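Local coordinates for kojibiose phosphorylase (Gut metagenome, PDB 6W0P), which belongs to glycoside hydrolase family 65, whose members join an N-terminal beta-sandwich domain to a helical (alpha/alpha)6 catalytic barrel and a small C-terminal beta domain, at residues L35-G41 against L145-E151; N208-T212 against N253-G259; I247-V251 against A277-F282; Y250-I254 against I269-L274. All coordinates share one frame. Numbering follows the deposited sequence.

Contact 1. Residues L35-G41 against L145-E151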
# COMPACT_ATOMS: atom_id res chain seq x y z
N LEU A 35 -18.66 28.24 -12.86
CA LEU A 35 -20.13 28.14 -12.92
C LEU A 35 -20.52 26.66 -12.81
O LEU A 35 -19.70 25.78 -13.17
CB LEU A 35 -20.63 28.73 -14.25
CG LEU A 35 -20.33 30.20 -14.48
CD1 LEU A 35 -20.90 30.66 -15.82
CD2 LEU A 35 -20.88 31.04 -13.36
N GLY A 36 -21.72 26.40 -12.30
CA GLY A 36 -22.26 25.05 -12.18
C GLY A 36 -23.76 25.09 -12.06
O GLY A 36 -24.28 26.09 -11.51
N ASN A 37 -24.44 24.09 -12.59
CA ASN A 37 -25.92 24.00 -12.52
C ASN A 37 -26.29 22.56 -12.16
O ASN A 37 -27.39 22.18 -12.53
CB ASN A 37 -26.56 24.54 -13.81
CG ASN A 37 -26.22 23.74 -15.06
OD1 ASN A 37 -25.49 22.75 -15.01
ND2 ASN A 37 -26.76 24.17 -16.20
N GLU A 38 -25.42 21.88 -11.39
CA GLU A 38 -25.52 20.46 -10.92
C GLU A 38 -25.34 19.48 -12.08
O GLU A 38 -24.52 18.55 -11.97
CB GLU A 38 -26.86 20.14 -10.26
CG GLU A 38 -26.89 18.74 -9.67
CD GLU A 38 -28.27 18.16 -9.41
OE1 GLU A 38 -29.05 18.84 -8.71
OE2 GLU A 38 -28.54 17.03 -9.89
N TYR A 39 -26.11 19.67 -13.16
CA TYR A 39 -26.01 18.84 -14.38
C TYR A 39 -24.61 18.96 -14.96
O TYR A 39 -24.06 17.97 -15.45
CB TYR A 39 -27.04 19.32 -15.40
CG TYR A 39 -26.99 18.64 -16.75
CD1 TYR A 39 -27.58 17.39 -16.95
CD2 TYR A 39 -26.45 19.30 -17.84
CE1 TYR A 39 -27.58 16.80 -18.20
CE2 TYR A 39 -26.44 18.71 -19.09
CZ TYR A 39 -27.03 17.47 -19.28
OH TYR A 39 -27.05 16.93 -20.53
N SER A 40 -24.08 20.17 -14.94
CA SER A 40 -22.82 20.54 -15.62
C SER A 40 -22.07 21.59 -14.80
O SER A 40 -22.70 22.32 -14.02
CB SER A 40 -23.11 21.00 -17.03
OG SER A 40 -23.82 22.24 -17.02
N GLY A 41 -20.76 21.66 -15.00
CA GLY A 41 -19.93 22.74 -14.48
C GLY A 41 -18.81 23.10 -15.42
O GLY A 41 -18.31 22.19 -16.13
N LEU A 145 -24.50 29.42 -17.30
CA LEU A 145 -25.14 28.09 -17.36
C LEU A 145 -26.59 28.28 -16.91
O LEU A 145 -26.81 28.95 -15.89
CB LEU A 145 -24.35 27.11 -16.48
CG LEU A 145 -22.86 26.98 -16.79
CD1 LEU A 145 -22.22 25.91 -15.93
CD2 LEU A 145 -22.61 26.67 -18.26
N ASP A 146 -27.55 27.80 -17.71
CA ASP A 146 -29.00 27.93 -17.42
C ASP A 146 -29.30 27.11 -16.16
O ASP A 146 -29.02 25.91 -16.18
CB ASP A 146 -29.84 27.45 -18.60
CG ASP A 146 -31.29 27.90 -18.57
OD1 ASP A 146 -31.94 27.82 -17.50
OD2 ASP A 146 -31.78 28.30 -19.65
N MET A 147 -29.82 27.72 -15.10
CA MET A 147 -29.99 27.02 -13.80
C MET A 147 -31.27 26.18 -13.78
O MET A 147 -31.30 25.27 -12.95
CB MET A 147 -30.03 28.00 -12.62
CG MET A 147 -28.77 28.80 -12.51
SD MET A 147 -27.27 27.81 -12.30
CE MET A 147 -27.54 27.18 -10.65
N SER A 148 -32.25 26.45 -14.66
CA SER A 148 -33.53 25.69 -14.77
C SER A 148 -33.44 24.62 -15.88
O SER A 148 -33.63 23.43 -15.58
CB SER A 148 -34.70 26.62 -15.00
OG SER A 148 -34.44 27.88 -14.39
N ASP A 149 -33.21 25.03 -17.13
CA ASP A 149 -33.04 24.10 -18.29
C ASP A 149 -31.56 23.81 -18.44
O ASP A 149 -30.92 24.47 -19.28
CB ASP A 149 -33.66 24.68 -19.57
CG ASP A 149 -35.15 24.96 -19.44
OD1 ASP A 149 -35.89 23.97 -19.30
OD2 ASP A 149 -35.55 26.15 -19.45
N CYS A 150 -31.03 22.89 -17.64
CA CYS A 150 -29.58 22.83 -17.26
C CYS A 150 -28.73 22.25 -18.39
O CYS A 150 -27.49 22.36 -18.31
CB CYS A 150 -29.39 22.05 -15.97
SG CYS A 150 -30.40 22.70 -14.61
N GLU A 151 -29.38 21.72 -19.44
CA GLU A 151 -28.74 21.24 -20.69
C GLU A 151 -28.14 22.42 -21.46
O GLU A 151 -27.25 22.16 -22.29
CB GLU A 151 -29.76 20.50 -21.56
CG GLU A 151 -30.48 19.38 -20.83
CD GLU A 151 -31.81 19.77 -20.19
OE1 GLU A 151 -32.14 21.00 -20.09
OE2 GLU A 151 -32.51 18.84 -19.77
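Residues 35-41 double back on themselves: strands 35-36 and 40-41 run antiparallel, and Asn-37 N donates to Ser-40 O at 2.9 Å. Glu-38, with phi/psi of 70/-52, sits at the centre of a classic gamma turn closed by Tyr-39 N to Asn-37 O (2.9 Å). Opposite this tip, the irregular segment 145-151 curls so that Asp-146 O and Cys-150 O converge on one point. Asn-37 ND2 fills it, donating to both Asp-146 O and Cys-150 O at 2.9 Å each. An amide suits the spot because its other end accepts: Asn-37 OD1 takes Ser-40 N (2.9 Å) in an Asx motif and Ser-40 OG (2.7 Å). The contact thus fastens a hairpin tip to the connection between strands 135-145 and 152-161 of the large sheet of the N-terminal beta-sandwich domain. An Asx turn shapes that connection, Asp-146 OD1 accepting Ser-148 N at 3.2 Å while OD2 hydrogen-bonds Tyr-154 OH and pairs with Lys-288. Packing contacts flank the polar centre. Leu-145 CD1 lies 3.6 Å from Leu-35 CB, Met-147 SD 3.7 Å from Asn-37 CB, and Cys-150 CB 3.6 Å from Tyr-39 CB, while the Tyr-39 hydroxyl hydrogen-bonds Asn-253 O.

Contact 2. Residues N208-T212 against N253-G259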
# COMPACT_ATOMS: atom_id res chain seq x y z
N ASN A 208 -19.77 3.37 -21.72
CA ASN A 208 -20.97 3.29 -22.59
C ASN A 208 -21.79 4.57 -22.43
O ASN A 208 -23.03 4.51 -22.43
CB ASN A 208 -21.80 2.02 -22.31
CG ASN A 208 -22.15 1.28 -23.58
OD1 ASN A 208 -21.25 0.72 -24.22
ND2 ASN A 208 -23.42 1.27 -23.95
N GLN A 209 -21.11 5.71 -22.28
CA GLN A 209 -21.78 7.02 -22.10
C GLN A 209 -21.56 7.86 -23.36
O GLN A 209 -20.44 7.84 -23.91
CB GLN A 209 -21.27 7.73 -20.86
CG GLN A 209 -21.58 6.95 -19.59
CD GLN A 209 -21.11 7.73 -18.38
OE1 GLN A 209 -20.01 8.30 -18.39
NE2 GLN A 209 -21.95 7.76 -17.36
N THR A 210 -22.61 8.57 -23.75
CA THR A 210 -22.65 9.42 -24.96
C THR A 210 -23.09 10.84 -24.58
O THR A 210 -23.80 11.01 -23.57
CB THR A 210 -23.59 8.83 -26.02
OG1 THR A 210 -24.94 8.97 -25.55
CG2 THR A 210 -23.27 7.39 -26.33
N LEU A 211 -22.67 11.79 -25.41
CA LEU A 211 -22.99 13.22 -25.27
C LEU A 211 -23.18 13.81 -26.67
O LEU A 211 -22.35 13.51 -27.55
CB LEU A 211 -21.82 13.85 -24.52
CG LEU A 211 -21.86 15.37 -24.39
CD1 LEU A 211 -21.11 15.80 -23.13
CD2 LEU A 211 -21.27 16.05 -25.62
N THR A 212 -24.20 14.65 -26.85
CA THR A 212 -24.36 15.50 -28.06
C THR A 212 -24.26 16.96 -27.64
O THR A 212 -25.01 17.36 -26.73
CB THR A 212 -25.67 15.22 -28.81
OG1 THR A 212 -25.58 13.90 -29.33
CG2 THR A 212 -25.92 16.17 -29.95
N ASN A 253 -26.18 20.59 -24.52
CA ASN A 253 -25.42 19.33 -24.32
C ASN A 253 -26.43 18.31 -23.80
O ASN A 253 -27.08 18.59 -22.75
CB ASN A 253 -24.23 19.56 -23.39
CG ASN A 253 -23.22 20.52 -23.98
OD1 ASN A 253 -22.67 20.27 -25.05
ND2 ASN A 253 -22.97 21.63 -23.33
N ILE A 254 -26.64 17.22 -24.54
CA ILE A 254 -27.55 16.11 -24.13
C ILE A 254 -26.68 14.88 -23.85
O ILE A 254 -25.99 14.41 -24.79
CB ILE A 254 -28.65 15.82 -25.17
CG1 ILE A 254 -29.42 17.08 -25.56
CG2 ILE A 254 -29.58 14.75 -24.63
CD1 ILE A 254 -30.22 17.70 -24.41
N ILE A 255 -26.73 14.37 -22.63
CA ILE A 255 -25.88 13.24 -22.18
C ILE A 255 -26.78 12.01 -22.00
O ILE A 255 -27.97 12.19 -21.72
CB ILE A 255 -25.12 13.58 -20.88
CG1 ILE A 255 -26.05 13.73 -19.68
CG2 ILE A 255 -24.26 14.81 -21.08
CD1 ILE A 255 -25.33 13.86 -18.36
N ASP A 256 -26.21 10.82 -22.19
CA ASP A 256 -26.83 9.54 -21.79
C ASP A 256 -25.84 8.81 -20.88
O ASP A 256 -24.88 8.19 -21.41
CB ASP A 256 -27.24 8.70 -23.01
CG ASP A 256 -27.84 7.36 -22.61
OD1 ASP A 256 -28.32 7.26 -21.47
OD2 ASP A 256 -27.81 6.44 -23.45
N LYS A 257 -26.07 8.87 -19.57
CA LYS A 257 -25.19 8.26 -18.55
C LYS A 257 -25.35 6.73 -18.57
O LYS A 257 -24.44 6.07 -18.08
CB LYS A 257 -25.47 8.88 -17.18
CG LYS A 257 -25.11 10.35 -17.05
CD LYS A 257 -25.19 10.89 -15.64
CE LYS A 257 -26.60 11.22 -15.20
NZ LYS A 257 -26.74 11.15 -13.72
N ASN A 258 -26.44 6.20 -19.12
CA ASN A 258 -26.85 4.77 -19.02
C ASN A 258 -26.51 4.00 -20.31
O ASN A 258 -26.16 2.82 -20.21
CB ASN A 258 -28.34 4.70 -18.64
CG ASN A 258 -28.60 5.35 -17.30
OD1 ASN A 258 -27.87 5.11 -16.34
ND2 ASN A 258 -29.61 6.21 -17.22
N GLY A 259 -26.63 4.62 -21.48
CA GLY A 259 -26.15 4.09 -22.77
C GLY A 259 -27.24 3.47 -23.63
O GLY A 259 -26.90 2.91 -24.68
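Strands 210-212 and 253-256 are antiparallel at 165°, their axes 4.5 Å apart. Thr-210/Asp-256 and Thr-212/Ile-254 are hydrogen-bonded pairs, and Leu-211/Ile-255 is the non-hydrogen-bonded pair between them. Side chains of the hydrogen-bonded pairs lie on the face met by helix 263-277. Thr-210, in the p rotamer, sets OG1 3.4 Å from Asp-256 CB and hydrogen-bonds Gln-266 of that helix; Thr-212, in m, directs its hydroxyl to Thr-201 and Gln-266. Beta-branched threonine suits a strand, and here its hydroxyl also serves polar neighbours. Ile-254 leads its end away towards the helix. On the other face Leu-211 (t) brings CD1 within 3.9 Å of Ile-255 CG2, and Phe-60 packs on both residues. At the end of its strand, Asp-256 in the t rotamer lets OD1 accept Asn-258 N at 3.2 Å and Gly-259 N at 3.1 Å, an Asx turn extended into an Asx motif, while OD2 accepts from Gln-261 N. Gly-259, at phi/psi 100/6, passes with CA 3.2 Å from Asn-208 O; a CB would clash with that oxygen. Gln-209, m at chi1 and t at chi2, carries NE2 to Lys-257 O (3.1 Å), and NE2 also reaches Gly-62 O. The two strands are neighbours in the large antiparallel sheet of the family 65 N-terminal beta-sandwich, which 253-256 leaves by the Asx turn.

Contact 3. Residues I247-V251 against A277-F282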
# COMPACT_ATOMS: atom_id res chain seq x y z
N ILE A 247 -21.97 39.00 -30.75
CA ILE A 247 -22.58 37.71 -31.19
C ILE A 247 -22.96 36.93 -29.93
O ILE A 247 -22.24 37.04 -28.92
CB ILE A 247 -21.59 36.96 -32.10
CG1 ILE A 247 -22.16 35.65 -32.63
CG2 ILE A 247 -20.26 36.73 -31.42
CD1 ILE A 247 -21.30 35.01 -33.72
N THR A 248 -24.07 36.19 -29.98
CA THR A 248 -24.51 35.28 -28.88
C THR A 248 -24.40 33.84 -29.36
O THR A 248 -24.96 33.53 -30.42
CB THR A 248 -25.93 35.62 -28.43
OG1 THR A 248 -25.87 37.00 -28.09
CG2 THR A 248 -26.39 34.77 -27.27
N ARG A 249 -23.67 33.01 -28.62
CA ARG A 249 -23.61 31.54 -28.80
C ARG A 249 -24.57 30.86 -27.81
O ARG A 249 -24.40 31.05 -26.58
CB ARG A 249 -22.20 31.03 -28.55
CG ARG A 249 -22.00 29.62 -29.08
CD ARG A 249 -21.06 28.80 -28.24
NE ARG A 249 -19.73 29.39 -28.11
CZ ARG A 249 -18.60 28.79 -28.44
NH1 ARG A 249 -18.62 27.59 -28.98
NH2 ARG A 249 -17.44 29.38 -28.21
N TYR A 250 -25.51 30.07 -28.36
CA TYR A 250 -26.39 29.13 -27.62
C TYR A 250 -25.78 27.73 -27.73
O TYR A 250 -25.44 27.30 -28.85
CB TYR A 250 -27.80 29.17 -28.20
CG TYR A 250 -28.40 30.55 -28.19
CD1 TYR A 250 -28.16 31.42 -29.24
CD2 TYR A 250 -29.16 31.02 -27.13
CE1 TYR A 250 -28.69 32.70 -29.26
CE2 TYR A 250 -29.69 32.31 -27.13
CZ TYR A 250 -29.46 33.15 -28.20
OH TYR A 250 -29.96 34.42 -28.28
N VAL A 251 -25.63 27.06 -26.59
CA VAL A 251 -25.14 25.65 -26.51
C VAL A 251 -26.20 24.78 -25.82
O VAL A 251 -26.81 25.25 -24.87
CB VAL A 251 -23.79 25.60 -25.78
CG1 VAL A 251 -23.22 24.19 -25.72
CG2 VAL A 251 -22.78 26.54 -26.41
N ALA A 277 -34.12 27.65 -27.21
CA ALA A 277 -33.24 28.53 -26.40
C ALA A 277 -32.82 29.75 -27.21
O ALA A 277 -32.71 30.85 -26.62
CB ALA A 277 -32.04 27.77 -25.89
N SER A 278 -32.65 29.57 -28.53
CA SER A 278 -32.15 30.62 -29.45
C SER A 278 -33.19 31.74 -29.60
O SER A 278 -32.83 32.78 -30.15
CB SER A 278 -31.73 30.04 -30.79
OG SER A 278 -32.84 29.54 -31.51
N LYS A 279 -34.41 31.55 -29.13
CA LYS A 279 -35.47 32.60 -29.23
C LYS A 279 -35.22 33.73 -28.21
O LYS A 279 -35.80 34.80 -28.39
CB LYS A 279 -36.86 32.02 -29.00
CG LYS A 279 -37.21 30.79 -29.82
CD LYS A 279 -37.30 31.03 -31.30
CE LYS A 279 -38.18 30.00 -31.97
NZ LYS A 279 -39.59 30.10 -31.51
N PHE A 280 -34.38 33.50 -27.19
CA PHE A 280 -34.17 34.44 -26.05
C PHE A 280 -32.82 35.12 -26.22
O PHE A 280 -31.82 34.43 -26.54
CB PHE A 280 -34.30 33.70 -24.72
CG PHE A 280 -35.62 33.00 -24.57
CD1 PHE A 280 -36.77 33.73 -24.31
CD2 PHE A 280 -35.73 31.63 -24.79
CE1 PHE A 280 -38.00 33.09 -24.22
CE2 PHE A 280 -36.96 30.99 -24.70
CZ PHE A 280 -38.09 31.73 -24.42
N SER A 281 -32.80 36.44 -26.05
CA SER A 281 -31.55 37.24 -25.97
C SER A 281 -30.74 36.81 -24.74
O SER A 281 -31.35 36.36 -23.72
CB SER A 281 -31.85 38.71 -25.90
OG SER A 281 -32.36 39.02 -24.62
N PHE A 282 -29.41 36.94 -24.82
CA PHE A 282 -28.49 36.73 -23.68
C PHE A 282 -29.03 37.52 -22.50
O PHE A 282 -29.17 36.93 -21.43
CB PHE A 282 -27.04 37.11 -24.04
CG PHE A 282 -26.03 36.74 -22.99
CD1 PHE A 282 -25.43 35.49 -22.98
CD2 PHE A 282 -25.67 37.65 -22.00
CE1 PHE A 282 -24.50 35.16 -22.01
CE2 PHE A 282 -24.75 37.32 -21.02
CZ PHE A 282 -24.17 36.06 -21.02
O HOH W 1 -28.25 38.04 -27.16
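The loop between helices 263-277 and 282-300 passes over the side of strand 245-256 that carries Thr-248 and Tyr-250, so that the link between two consecutive helices rests on the large sheet of the beta-sandwich. Its first part is a type I beta turn from Ala-277 to Phe-280, closed by Phe-280 N to Ala-277 O at 3.2 Å. The direct polar link is a short hydrogen bond, Tyr-250 OH to Phe-280 O at 2.5 Å; tyrosine suits the place because its long ring lifts a donor from the strand up to the turn. The same ring makes a CH-pi contact, Ser-278 CA standing 3.7 Å from the ring centroid and 7° off its normal. Apolar packing is lighter: Thr-248 CG2 lies 4.0 Å from Phe-282 CB. Ser-281 N-caps helix 282-300, its OG accepting from Asp-284 N. The amide at the start of that helix is met through water: one molecule lies 2.8 Å from Thr-248 OG1 and accepts from Phe-282 N at 2.8 Å.

Contact 4. Residues Y250-I254 against I269-L274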
# COMPACT_ATOMS: atom_id res chain seq x y z
N TYR A 250 -25.51 30.07 -28.36
CA TYR A 250 -26.39 29.13 -27.62
C TYR A 250 -25.78 27.73 -27.73
O TYR A 250 -25.44 27.30 -28.85
CB TYR A 250 -27.80 29.17 -28.20
CG TYR A 250 -28.40 30.55 -28.19
CD1 TYR A 250 -28.16 31.42 -29.24
CD2 TYR A 250 -29.16 31.02 -27.13
CE1 TYR A 250 -28.69 32.70 -29.26
CE2 TYR A 250 -29.69 32.31 -27.13
CZ TYR A 250 -29.46 33.15 -28.20
OH TYR A 250 -29.96 34.42 -28.28
N VAL A 251 -25.63 27.06 -26.59
CA VAL A 251 -25.14 25.65 -26.51
C VAL A 251 -26.20 24.78 -25.82
O VAL A 251 -26.81 25.25 -24.87
CB VAL A 251 -23.79 25.60 -25.78
CG1 VAL A 251 -23.22 24.19 -25.72
CG2 VAL A 251 -22.78 26.54 -26.41
N THR A 252 -26.42 23.56 -26.33
CA THR A 252 -27.20 22.48 -25.68
C THR A 252 -26.34 21.21 -25.69
O THR A 252 -25.78 20.89 -26.72
CB THR A 252 -28.58 22.31 -26.32
OG1 THR A 252 -29.31 23.52 -26.06
CG2 THR A 252 -29.33 21.13 -25.76
N ASN A 253 -26.18 20.59 -24.52
CA ASN A 253 -25.42 19.33 -24.32
C ASN A 253 -26.43 18.31 -23.80
O ASN A 253 -27.08 18.59 -22.75
CB ASN A 253 -24.23 19.56 -23.39
CG ASN A 253 -23.22 20.52 -23.98
OD1 ASN A 253 -22.67 20.27 -25.05
ND2 ASN A 253 -22.97 21.63 -23.33
N ILE A 254 -26.64 17.22 -24.54
CA ILE A 254 -27.55 16.11 -24.13
C ILE A 254 -26.68 14.88 -23.85
O ILE A 254 -25.99 14.41 -24.79
CB ILE A 254 -28.65 15.82 -25.17
CG1 ILE A 254 -29.42 17.08 -25.56
CG2 ILE A 254 -29.58 14.75 -24.63
CD1 ILE A 254 -30.22 17.70 -24.41
N ILE A 269 -33.39 15.81 -29.88
CA ILE A 269 -33.69 16.52 -28.60
C ILE A 269 -32.74 17.72 -28.48
O ILE A 269 -33.22 18.84 -28.23
CB ILE A 269 -33.60 15.57 -27.39
CG1 ILE A 269 -34.64 14.46 -27.49
CG2 ILE A 269 -33.71 16.35 -26.09
CD1 ILE A 269 -34.33 13.23 -26.64
N ALA A 270 -31.45 17.52 -28.74
CA ALA A 270 -30.45 18.60 -28.60
C ALA A 270 -30.83 19.77 -29.51
O ALA A 270 -30.88 20.93 -29.02
CB ALA A 270 -29.06 18.08 -28.88
N LEU A 271 -31.16 19.49 -30.78
CA LEU A 271 -31.47 20.55 -31.78
C LEU A 271 -32.78 21.26 -31.44
O LEU A 271 -32.83 22.49 -31.66
CB LEU A 271 -31.54 19.92 -33.17
CG LEU A 271 -30.20 19.52 -33.76
CD1 LEU A 271 -30.34 19.17 -35.23
CD2 LEU A 271 -29.17 20.62 -33.56
N THR A 272 -33.79 20.53 -30.96
CA THR A 272 -35.11 21.09 -30.55
C THR A 272 -34.90 22.09 -29.40
O THR A 272 -35.42 23.23 -29.50
CB THR A 272 -36.11 19.99 -30.19
OG1 THR A 272 -36.16 19.06 -31.27
CG2 THR A 272 -37.49 20.52 -29.91
N LYS A 273 -34.15 21.72 -28.36
CA LYS A 273 -33.91 22.62 -27.19
C LYS A 273 -33.00 23.78 -27.61
O LYS A 273 -33.30 24.92 -27.24
CB LYS A 273 -33.35 21.81 -26.02
CG LYS A 273 -34.41 21.13 -25.15
CD LYS A 273 -33.89 19.87 -24.49
CE LYS A 273 -34.97 19.06 -23.81
NZ LYS A 273 -34.95 19.28 -22.35
N LEU A 274 -31.92 23.52 -28.36
CA LEU A 274 -31.05 24.60 -28.88
C LEU A 274 -31.91 25.67 -29.58
O LEU A 274 -31.75 26.87 -29.25
CB LEU A 274 -30.03 24.01 -29.87
CG LEU A 274 -29.04 25.03 -30.43
CD1 LEU A 274 -28.19 25.64 -29.32
CD2 LEU A 274 -28.16 24.40 -31.50
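Helix 269-274 lies against the face of strand 250-254 that bears Tyr-250, Thr-252 and Ile-254, running back along it at 149°: the chain leaves strand 245-256 and turns back over it as helix 263-277. The segment axes approach to 7.9 Å, a close fit consistent with the small residue at the interface: Ala-270 leaves a hollow in the helix surface into which Ile-254 settles, with Ile-254 CG1 3.5 Å from Ala-270 CB. The end of the same isoleucine, CD1, enters the gap between side chains one turn apart, lying 4.1 Å from Ile-269 CG2 and 4.3 Å from Lys-273 CD. Thr-252 forms the middle bump. Its CG2 comes within 3.6 Å of Ala-270 O and 4.1 Å of Lys-273 CB, short enough to let the helix come near. In return the helix supplies Leu-274, whose CD1 presses on the strand 3.7 Å from Tyr-250 CB and 3.2 Å from Tyr-250 O; leucine's branched end suits this shallow dip beside the backbone. Val-214 of the neighbouring strand touches both Ala-270 and Leu-274. No hydrogen bond crosses: Thr-252 OG1 lies 3.5 Å from Leu-274 N at a poor angle and bonds Asn-152 instead. The two elements are therefore held by apolar burial and complementary shape, their backbone polar groups being engaged within helix and sheet.

Contacts 2, 3 and 4 share strand 245-256. Contact 4 occupies its middle, its centre 11 Å from that of contact 3 and 13 Å from that of contact 2, which lie 23 Å apart. Contacts 2 and 4 share Asn-253 and Ile-254 and also meet where Thr-212 CG2 lies 3.8 Å from Ala-270 CB. Contacts 3 and 4 share Tyr-250 and Val-251 and place successive parts of one helix-loop connection on the same sheet face. Contact 1 joins the row at Asn-253, through probable hydrogen bonds from Tyr-39 OH to Asn-253 O (2.8 Å) and from Asn-253 N to Glu-151 O (2.9 Å); its centre is 13 Å from contact 4 and 16 Å from contact 2.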